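Local coordinates for protein STN1 (PDB 3K10), which regulates telomere length and protects telomere ends, limiting telomerase loading through CDC13, and is represented here by its C-terminal winged helix-turn-helix region, at residues E97-V102 with D134-C139; V113-V118 with I127-I132; N153-L158 with H174-A179. All coordinates share one frame; numbering follows the deposited sequence.

Interaction 1 (E97-V102 with D134-C139); sequences EKRISV and DVFKEC
In the second winged helix-turn-helix domain, I100, R99 and E97 of helix 87-106, the first helix of the domain, meet F136 and C139 of helix 129-146, the helix that follows the turn. The two helices cross at -53°, and their axes come within 10.2 Å of each other over these segments. The contact has no hydrogen bond across it and rests on apolar packing.

F136 makes its contact with the rim of its ring rather than with a face. I100 CD1 arrives at that edge, near the ring plane, 3.4 Å from F136 CD2, and the isoleucine and the phenylalanine pass alongside one another, running opposite ways. CG1 of I100 lies beside its own backbone N and CD1 folds back (chi2 -67°), which turns the terminal methyl to the ring. The neighbouring stretch of the same rim receives R99, whose CB is 4.0 Å from F136 CE2; beyond CG the arginine bends at chi2 and chi3 and carries its guanidinium away from the ring. With an alanine here in place of F136, I100 CD1 and R99 CB would probably lose the ring edge they lean on, and a gap would be left between the helices.

One helical turn further on, C139 packs beside the start of 97-102. Its SG lies 4.1 Å from E97 CG, in van der Waals contact, while the acidic end of the glutamate extends beyond. C139 CB is 4.5 Å from I100 CG1, so the isoleucine is bordered by both F136 and C139. F93 and A96 also pack against C139, and L140 and T143 against I100. The arrangement is that of the hydrophobic core of a winged helix-turn-helix domain, with its first and third helices packed at an oblique angle.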
loop_
_atom_site.group_PDB
_atom_site.type_symbol
_atom_site.label_atom_id
_atom_site.label_comp_id
_atom_site.label_asym_id
_atom_site.label_seq_id
_atom_site.Cartn_x
_atom_site.Cartn_y
_atom_site.Cartn_z
ATOM N N GLU A 97 9.847 -5.759 5.755
ATOM C CA GLU A 97 11.108 -6.371 5.344
ATOM C C GLU A 97 11.906 -6.970 6.493
ATOM O O GLU A 97 12.367 -8.103 6.399
ATOM C CB GLU A 97 11.982 -5.341 4.630
ATOM C CG GLU A 97 11.521 -4.980 3.237
ATOM C CD GLU A 97 11.971 -3.590 2.810
ATOM O OE1 GLU A 97 11.560 -3.154 1.711
ATOM O OE2 GLU A 97 12.725 -2.930 3.570
ATOM N N LYS A 98 12.083 -6.208 7.569
ATOM C CA LYS A 98 12.845 -6.701 8.710
ATOM C C LYS A 98 12.205 -7.937 9.310
ATOM O O LYS A 98 12.890 -8.936 9.540
ATOM C CB LYS A 98 12.986 -5.623 9.795
ATOM C CG LYS A 98 13.675 -4.344 9.320
ATOM C CD LYS A 98 15.012 -4.638 8.604
ATOM C CE LYS A 98 15.673 -3.363 8.079
ATOM N NZ LYS A 98 16.019 -2.407 9.180
ATOM N N ARG A 99 10.897 -7.880 9.555
ATOM C CA ARG A 99 10.193 -9.012 10.138
ATOM C C ARG A 99 10.318 -10.281 9.296
ATOM O O ARG A 99 10.571 -11.366 9.820
ATOM C CB ARG A 99 8.716 -8.689 10.322
ATOM C CG ARG A 99 8.014 -9.750 11.143
ATOM C CD ARG A 99 8.715 -9.922 12.497
ATOM N NE ARG A 99 8.537 -8.746 13.348
ATOM C CZ ARG A 99 7.513 -8.574 14.187
ATOM N NH1 ARG A 99 6.575 -9.508 14.293
ATOM N NH2 ARG A 99 7.416 -7.468 14.914
ATOM N N ILE A 100 10.120 -10.135 7.990
ATOM C CA ILE A 100 10.204 -11.251 7.061
ATOM C C ILE A 100 11.601 -11.874 7.094
ATOM O O ILE A 100 11.745 -13.083 7.172
ATOM C CB ILE A 100 9.931 -10.805 5.600
ATOM C CG1 ILE A 100 8.663 -9.941 5.507
ATOM C CG2 ILE A 100 9.846 -12.029 4.708
ATOM C CD1 ILE A 100 7.396 -10.640 5.794
ATOM N N SER A 101 12.629 -11.039 7.036
ATOM C CA SER A 101 13.990 -11.538 7.036
ATOM C C SER A 101 14.388 -12.224 8.335
ATOM O O SER A 101 15.191 -13.159 8.312
ATOM C CB SER A 101 14.974 -10.412 6.724
ATOM O OG SER A 101 14.831 -9.353 7.651
ATOM N N VAL A 102 13.840 -11.782 9.464
ATOM C CA VAL A 102 14.195 -12.407 10.732
ATOM C C VAL A 102 13.473 -13.734 10.848
ATOM O O VAL A 102 14.086 -14.754 11.179
ATOM C CB VAL A 102 13.839 -11.538 11.952
ATOM C CG1 VAL A 102 14.588 -12.049 13.160
ATOM C CG2 VAL A 102 14.205 -10.092 11.693
ATOM N N ASP A 134 -1.515 -5.507 3.033
ATOM C CA ASP A 134 -1.098 -5.031 1.728
ATOM C C ASP A 134 0.400 -4.767 1.691
ATOM O O ASP A 134 1.041 -5.004 0.669
ATOM C CB ASP A 134 -1.866 -3.767 1.321
ATOM C CG ASP A 134 -3.355 -4.027 1.064
ATOM O OD1 ASP A 134 -3.712 -5.151 0.640
ATOM O OD2 ASP A 134 -4.177 -3.098 1.269
ATOM N N VAL A 135 0.977 -4.287 2.788
ATOM C CA VAL A 135 2.417 -4.040 2.784
ATOM C C VAL A 135 3.164 -5.371 2.884
ATOM O O VAL A 135 4.092 -5.617 2.122
ATOM C CB VAL A 135 2.856 -3.079 3.925
ATOM C CG1 VAL A 135 4.389 -2.980 3.972
ATOM C CG2 VAL A 135 2.278 -1.687 3.687
ATOM N N PHE A 136 2.764 -6.245 3.800
ATOM C CA PHE A 136 3.440 -7.538 3.905
ATOM C C PHE A 136 3.261 -8.415 2.672
ATOM O O PHE A 136 4.135 -9.221 2.351
ATOM C CB PHE A 136 2.972 -8.309 5.132
ATOM C CG PHE A 136 3.708 -7.946 6.380
ATOM C CD1 PHE A 136 3.381 -6.791 7.088
ATOM C CD2 PHE A 136 4.757 -8.739 6.835
ATOM C CE1 PHE A 136 4.098 -6.429 8.245
ATOM C CE2 PHE A 136 5.481 -8.390 7.983
ATOM C CZ PHE A 136 5.153 -7.234 8.691
ATOM N N LYS A 137 2.123 -8.260 1.995
ATOM C CA LYS A 137 1.810 -9.018 0.787
ATOM C C LYS A 137 2.857 -8.670 -0.273
ATOM O O LYS A 137 3.421 -9.548 -0.936
ATOM C CB LYS A 137 0.419 -8.617 0.262
ATOM C CG LYS A 137 -0.710 -9.659 0.369
ATOM C CD LYS A 137 -2.076 -8.940 0.233
ATOM C CE LYS A 137 -3.266 -9.869 -0.072
ATOM N NZ LYS A 137 -3.486 -10.980 0.909
ATOM N N GLU A 138 3.107 -7.374 -0.433
ATOM C CA GLU A 138 4.067 -6.928 -1.425
ATOM C C GLU A 138 5.472 -7.381 -1.047
ATOM O O GLU A 138 6.225 -7.861 -1.902
ATOM C CB GLU A 138 3.999 -5.402 -1.578
ATOM C CG GLU A 138 4.955 -4.797 -2.623
ATOM C CD GLU A 138 4.860 -5.462 -3.991
ATOM O OE1 GLU A 138 3.732 -5.658 -4.502
ATOM O OE2 GLU A 138 5.922 -5.783 -4.562
ATOM N N CYS A 139 5.817 -7.251 0.232
ATOM C CA CYS A 139 7.134 -7.653 0.701
ATOM C C CYS A 139 7.374 -9.137 0.544
ATOM O O CYS A 139 8.457 -9.548 0.157
ATOM C CB CYS A 139 7.332 -7.263 2.161
ATOM S SG CYS A 139 7.557 -5.489 2.393
#

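Interaction 2 (V113-V118 with I127-I132)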
loop_
_atom_site.group_PDB
_atom_site.type_symbol
_atom_site.label_atom_id
_atom_site.label_comp_id
_atom_site.label_asym_id
_atom_site.label_seq_id
_atom_site.Cartn_x
_atom_site.Cartn_y
_atom_site.Cartn_z
ATOM N N VAL A 113 1.775 -10.969 13.706
ATOM C CA VAL A 113 2.120 -9.562 13.708
ATOM C C VAL A 113 0.873 -8.819 14.187
ATOM O O VAL A 113 -0.157 -8.786 13.503
ATOM C CB VAL A 113 2.540 -9.090 12.310
ATOM C CG1 VAL A 113 2.741 -7.597 12.305
ATOM C CG2 VAL A 113 3.834 -9.766 11.911
ATOM N N GLN A 114 0.966 -8.259 15.391
ATOM C CA GLN A 114 -0.134 -7.523 16.008
ATOM C C GLN A 114 -0.172 -6.069 15.583
ATOM O O GLN A 114 0.846 -5.372 15.613
ATOM C CB GLN A 114 -0.017 -7.588 17.521
ATOM C CG GLN A 114 -0.369 -8.919 18.125
ATOM C CD GLN A 114 -0.168 -8.892 19.610
ATOM O OE1 GLN A 114 -0.252 -7.830 20.230
ATOM N NE2 GLN A 114 0.090 -10.049 20.201
ATOM N N LEU A 115 -1.356 -5.604 15.211
ATOM C CA LEU A 115 -1.509 -4.234 14.767
ATOM C C LEU A 115 -1.028 -3.219 15.798
ATOM O O LEU A 115 -0.280 -2.304 15.464
ATOM C CB LEU A 115 -2.970 -3.958 14.417
ATOM C CG LEU A 115 -3.223 -2.606 13.758
ATOM C CD1 LEU A 115 -2.356 -2.418 12.518
ATOM C CD2 LEU A 115 -4.669 -2.535 13.392
ATOM N N SER A 116 -1.452 -3.374 17.049
ATOM C CA SER A 116 -1.046 -2.432 18.081
ATOM C C SER A 116 0.470 -2.346 18.182
ATOM O O SER A 116 1.015 -1.266 18.393
ATOM C CB SER A 116 -1.663 -2.809 19.436
ATOM O OG SER A 116 -1.393 -4.156 19.775
ATOM N N HIS A 117 1.150 -3.476 18.029
ATOM C CA HIS A 117 2.608 -3.491 18.084
ATOM C C HIS A 117 3.208 -2.645 16.968
ATOM O O HIS A 117 4.202 -1.945 17.180
ATOM C CB HIS A 117 3.156 -4.917 17.935
ATOM C CG HIS A 117 3.062 -5.742 19.178
ATOM N ND1 HIS A 117 2.282 -5.385 20.255
ATOM C CD2 HIS A 117 3.624 -6.930 19.503
ATOM C CE1 HIS A 117 2.367 -6.312 21.187
ATOM N NE2 HIS A 117 3.177 -7.263 20.754
ATOM N N VAL A 118 2.619 -2.716 15.776
ATOM C CA VAL A 118 3.150 -1.964 14.644
ATOM C C VAL A 118 2.919 -0.458 14.810
ATOM O O VAL A 118 3.755 0.361 14.415
ATOM C CB VAL A 118 2.546 -2.465 13.312
ATOM C CG1 VAL A 118 3.284 -1.841 12.135
ATOM C CG2 VAL A 118 2.639 -3.979 13.242
ATOM N N ILE A 127 -2.675 3.189 11.125
ATOM C CA ILE A 127 -2.497 1.986 10.296
ATOM C C ILE A 127 -3.596 0.979 10.597
ATOM O O ILE A 127 -4.034 0.833 11.738
ATOM C CB ILE A 127 -1.166 1.261 10.553
ATOM C CG1 ILE A 127 -0.983 1.051 12.054
ATOM C CG2 ILE A 127 -0.021 2.014 9.909
ATOM C CD1 ILE A 127 0.166 0.145 12.408
ATOM N N THR A 128 -4.015 0.254 9.572
ATOM C CA THR A 128 -5.083 -0.715 9.728
ATOM C C THR A 128 -4.611 -2.102 9.352
ATOM O O THR A 128 -3.579 -2.259 8.719
ATOM C CB THR A 128 -6.223 -0.337 8.821
ATOM O OG1 THR A 128 -5.809 -0.523 7.463
ATOM C CG2 THR A 128 -6.572 1.129 9.016
ATOM N N THR A 129 -5.378 -3.110 9.738
ATOM C CA THR A 129 -5.032 -4.485 9.414
ATOM C C THR A 129 -4.877 -4.637 7.910
ATOM O O THR A 129 -3.948 -5.284 7.441
ATOM C CB THR A 129 -6.110 -5.446 9.907
ATOM O OG1 THR A 129 -6.189 -5.359 11.334
ATOM C CG2 THR A 129 -5.781 -6.873 9.510
ATOM N N ASN A 130 -5.793 -4.044 7.157
ATOM C CA ASN A 130 -5.725 -4.104 5.702
ATOM C C ASN A 130 -4.449 -3.423 5.241
ATOM O O ASN A 130 -3.775 -3.890 4.316
ATOM C CB ASN A 130 -6.923 -3.393 5.084
ATOM C CG ASN A 130 -8.234 -3.994 5.522
ATOM O OD1 ASN A 130 -8.608 -5.080 5.080
ATOM N ND2 ASN A 130 -8.936 -3.302 6.412
ATOM N N GLY A 131 -4.124 -2.309 5.882
ATOM C CA GLY A 131 -2.916 -1.601 5.520
ATOM C C GLY A 131 -1.687 -2.458 5.779
ATOM O O GLY A 131 -0.736 -2.441 5.001
ATOM N N ILE A 132 -1.705 -3.223 6.864
ATOM C CA ILE A 132 -0.563 -4.067 7.196
ATOM C C ILE A 132 -0.403 -5.236 6.233
ATOM O O ILE A 132 0.718 -5.551 5.825
ATOM C CB ILE A 132 -0.652 -4.618 8.652
ATOM C CG1 ILE A 132 -0.544 -3.481 9.650
ATOM C CG2 ILE A 132 0.501 -5.560 8.927
ATOM C CD1 ILE A 132 0.684 -2.634 9.444
#
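L115 and T129, each the first residue of its helix, bring the two backbones nearest each other, with their CA atoms 6.4 Å apart. This is the helix-turn-helix unit of the second winged domain, formed by helix 115-121 and the beginning of helix 129-146. L115 is its central side chain. With CG anti to the backbone N (chi1 -172°), it sets CD1 against two isoleucines, 3.6 Å from both I127 CD1 and I132 CG1, while its CD2 lies 3.8 Å from T129 N. I127 CD1 also meets V118 CB at 3.6 Å, the two side chains crossing at about a right angle. V118 and I132 instead approach tip to tip, CG1 of the valine 3.8 Å from CD1 of the isoleucine. L92 of helix 87-106 packs against V118, I127 and I132, joining the unit to the first helix of the domain. The polar groups at the start of helix 129-146 have their own partners: T129 OG1 is bonded to S169 N, and T128, as N-cap, is bonded through OG1 to Q71 OE1 and accepts the amide of G131, with N to OG1 2.9 Å and an N-H...O angle of 152°.

Interaction 3 (N153-L158 with H174-A179); sequences NWWIDL and HLEYAA
W155 and H174 form an antiparallel hydrogen-bonded pair in which both backbone amides are satisfied: W155 N donates to H174 O at 3.0 Å, and H174 N returns a short bond to W155 O at 2.6 Å. H174 O also receives a CA-H...O contact from W154, whose CA lies 3.1 Å away. At the next hydrogen-bonded pair E176 N donates to N153 O at 3.2 Å, whereas the reverse bond from N153 N to E176 O, 3.3 Å, is weak. These rungs build the wing, the beta hairpin of strands 151-158 and 170-177 in the second winged helix-turn-helix domain. The intervening pair, W154 and L175, is non-hydrogen-bonded and projects to the helical side, where both side chains pack on L140 of helix 129-146.

N153, W155, H174 and E176 share the other face. E176 places CG between its backbone N and carbonyl carbon (chi1 73°) and runs alongside N153, whose ND2 gives OE2 a nearly straight bond of 2.6 Å (175° at the hydrogen). OE2 lies in the amide plane of N153, and the amide meets it on the anti side, tilted somewhat out of the carboxylate plane. The other oxygen, OE1, sits at the edge of the W155 indole, in its plane, 3.6 Å from CH2, and the carboxylate stands perpendicular to the ring. H174 NE2 donates to D157 OD1 at 2.8 Å along a bent path (140° at the hydrogen), reaching that oxygen from above the carboxylate plane; the acid would be expected to polarise the imidazole.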
loop_
_atom_site.group_PDB
_atom_site.type_symbol
_atom_site.label_atom_id
_atom_site.label_comp_id
_atom_site.label_asym_id
_atom_site.label_seq_id
_atom_site.Cartn_x
_atom_site.Cartn_y
_atom_site.Cartn_z
ATOM N N ASN A 153 6.665 -20.679 -0.611
ATOM C CA ASN A 153 5.346 -20.053 -0.671
ATOM C C ASN A 153 5.058 -19.280 0.617
ATOM O O ASN A 153 5.785 -19.383 1.590
ATOM C CB ASN A 153 4.255 -21.118 -0.878
ATOM C CG ASN A 153 4.264 -21.723 -2.286
ATOM O OD1 ASN A 153 4.080 -21.015 -3.292
ATOM N ND2 ASN A 153 4.472 -23.043 -2.361
ATOM N N TRP A 154 3.987 -18.498 0.612
ATOM C CA TRP A 154 3.607 -17.717 1.779
ATOM C C TRP A 154 2.115 -17.422 1.788
ATOM O O TRP A 154 1.472 -17.396 0.745
ATOM C CB TRP A 154 4.373 -16.392 1.821
ATOM C CG TRP A 154 4.082 -15.468 0.657
ATOM C CD1 TRP A 154 4.853 -15.287 -0.461
ATOM C CD2 TRP A 154 2.942 -14.605 0.503
ATOM N NE1 TRP A 154 4.266 -14.365 -1.297
ATOM C CE2 TRP A 154 3.093 -13.933 -0.735
ATOM C CE3 TRP A 154 1.807 -14.337 1.289
ATOM C CZ2 TRP A 154 2.152 -13.008 -1.207
ATOM C CZ3 TRP A 154 0.866 -13.416 0.823
ATOM C CH2 TRP A 154 1.049 -12.763 -0.417
ATOM N N TRP A 155 1.583 -17.181 2.979
ATOM C CA TRP A 155 0.171 -16.882 3.152
ATOM C C TRP A 155 -0.008 -15.933 4.337
ATOM O O TRP A 155 0.792 -15.930 5.284
ATOM C CB TRP A 155 -0.620 -18.174 3.426
ATOM C CG TRP A 155 -0.689 -19.169 2.280
ATOM C CD1 TRP A 155 -1.612 -19.196 1.266
ATOM C CD2 TRP A 155 0.186 -20.292 2.052
ATOM N NE1 TRP A 155 -1.369 -20.265 0.429
ATOM C CE2 TRP A 155 -0.276 -20.951 0.886
ATOM C CE3 TRP A 155 1.311 -20.800 2.721
ATOM C CZ2 TRP A 155 0.354 -22.093 0.374
ATOM C CZ3 TRP A 155 1.935 -21.937 2.210
ATOM C CH2 TRP A 155 1.452 -22.570 1.048
ATOM N N ILE A 156 -1.070 -15.136 4.295
ATOM C CA ILE A 156 -1.349 -14.225 5.381
ATOM C C ILE A 156 -2.797 -14.360 5.819
ATOM O O ILE A 156 -3.716 -14.016 5.087
ATOM C CB ILE A 156 -1.064 -12.759 4.978
ATOM C CG1 ILE A 156 0.416 -12.602 4.617
ATOM C CG2 ILE A 156 -1.438 -11.828 6.120
ATOM C CD1 ILE A 156 0.756 -11.270 4.033
ATOM N N ASP A 157 -2.981 -14.884 7.024
ATOM C CA ASP A 157 -4.299 -15.061 7.594
ATOM C C ASP A 157 -4.571 -13.849 8.477
ATOM O O ASP A 157 -3.694 -13.007 8.686
ATOM C CB ASP A 157 -4.342 -16.325 8.460
ATOM C CG ASP A 157 -4.465 -17.594 7.650
ATOM O OD1 ASP A 157 -4.229 -18.689 8.214
ATOM O OD2 ASP A 157 -4.813 -17.500 6.458
ATOM N N LEU A 158 -5.783 -13.786 9.015
ATOM C CA LEU A 158 -6.175 -12.698 9.882
ATOM C C LEU A 158 -6.519 -13.196 11.289
ATOM O O LEU A 158 -7.010 -14.317 11.467
ATOM C CB LEU A 158 -7.371 -11.967 9.278
ATOM C CG LEU A 158 -7.202 -11.507 7.830
ATOM C CD1 LEU A 158 -8.523 -10.922 7.332
ATOM C CD2 LEU A 158 -6.082 -10.481 7.724
ATOM N N HIS A 174 2.301 -16.950 7.178
ATOM C CA HIS A 174 2.648 -18.340 6.916
ATOM C C HIS A 174 3.812 -18.350 5.933
ATOM O O HIS A 174 3.789 -17.664 4.907
ATOM C CB HIS A 174 1.466 -19.094 6.317
ATOM C CG HIS A 174 0.322 -19.262 7.259
ATOM N ND1 HIS A 174 0.304 -20.230 8.245
ATOM C CD2 HIS A 174 -0.833 -18.569 7.394
ATOM C CE1 HIS A 174 -0.811 -20.123 8.940
ATOM N NE2 HIS A 174 -1.519 -19.120 8.446
ATOM N N LEU A 175 4.824 -19.137 6.265
ATOM C CA LEU A 175 6.028 -19.265 5.452
ATOM C C LEU A 175 6.387 -20.735 5.300
ATOM O O LEU A 175 6.310 -21.501 6.267
ATOM C CB LEU A 175 7.189 -18.545 6.142
ATOM C CG LEU A 175 6.902 -17.083 6.499
ATOM C CD1 LEU A 175 7.746 -16.646 7.683
ATOM C CD2 LEU A 175 7.140 -16.211 5.285
ATOM N N GLU A 176 6.732 -21.134 4.080
ATOM C CA GLU A 176 7.176 -22.505 3.845
ATOM C C GLU A 176 8.450 -22.364 3.007
ATOM O O GLU A 176 8.493 -21.602 2.027
ATOM C CB GLU A 176 6.099 -23.374 3.160
ATOM C CG GLU A 176 5.810 -23.120 1.694
ATOM C CD GLU A 176 4.842 -24.169 1.120
ATOM O OE1 GLU A 176 4.137 -24.823 1.931
ATOM O OE2 GLU A 176 4.775 -24.330 -0.127
ATOM N N TYR A 177 9.483 -23.097 3.413
ATOM C CA TYR A 177 10.796 -23.000 2.789
ATOM C C TYR A 177 11.169 -24.067 1.746
ATOM O O TYR A 177 10.544 -25.132 1.693
ATOM C CB TYR A 177 11.825 -22.930 3.933
ATOM C CG TYR A 177 11.469 -21.887 5.004
ATOM C CD1 TYR A 177 12.077 -20.630 5.020
ATOM C CD2 TYR A 177 10.508 -22.154 5.983
ATOM C CE1 TYR A 177 11.743 -19.653 5.990
ATOM C CE2 TYR A 177 10.164 -21.187 6.963
ATOM C CZ TYR A 177 10.791 -19.935 6.955
ATOM O OH TYR A 177 10.468 -18.977 7.903
ATOM N N ALA A 178 12.185 -23.765 0.921
ATOM C CA ALA A 178 12.671 -24.665 -0.146
ATOM C C ALA A 178 13.934 -25.512 0.157
ATOM O O ALA A 178 14.004 -26.690 -0.220
ATOM C CB ALA A 178 12.890 -23.862 -1.433
ATOM N N ALA A 179 14.935 -24.910 0.806
ATOM C CA ALA A 179 16.198 -25.604 1.178
ATOM C C ALA A 179 16.843 -24.956 2.428
ATOM O O ALA A 179 16.782 -25.559 3.538
ATOM C CB ALA A 179 17.208 -25.587 -0.019
ATOM O OXT ALA A 179 17.386 -23.836 2.280
#

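Overall arrangement
All three contacts lie in the second winged helix-turn-helix domain. Interaction 1 is buried, interaction 2 partly so, and both rely on apolar side chains with no hydrogen bond between their segments; interaction 3 is at the surface and depends on backbone pairing, an amide-carboxylate bond and a histidine-carboxylate bond. Interactions 1 and 2 share helix 129-146, using successive parts of it, and meet where R99 NH1 packs on V113 CG2. Interaction 3 adjoins interaction 1 through the hairpin's inner face: I156 packs on F136, and W154 on K137. Its link to interaction 2 is slighter, between T129 and L158, although strands 110-114 and 170-177 are neighbours in one sheet.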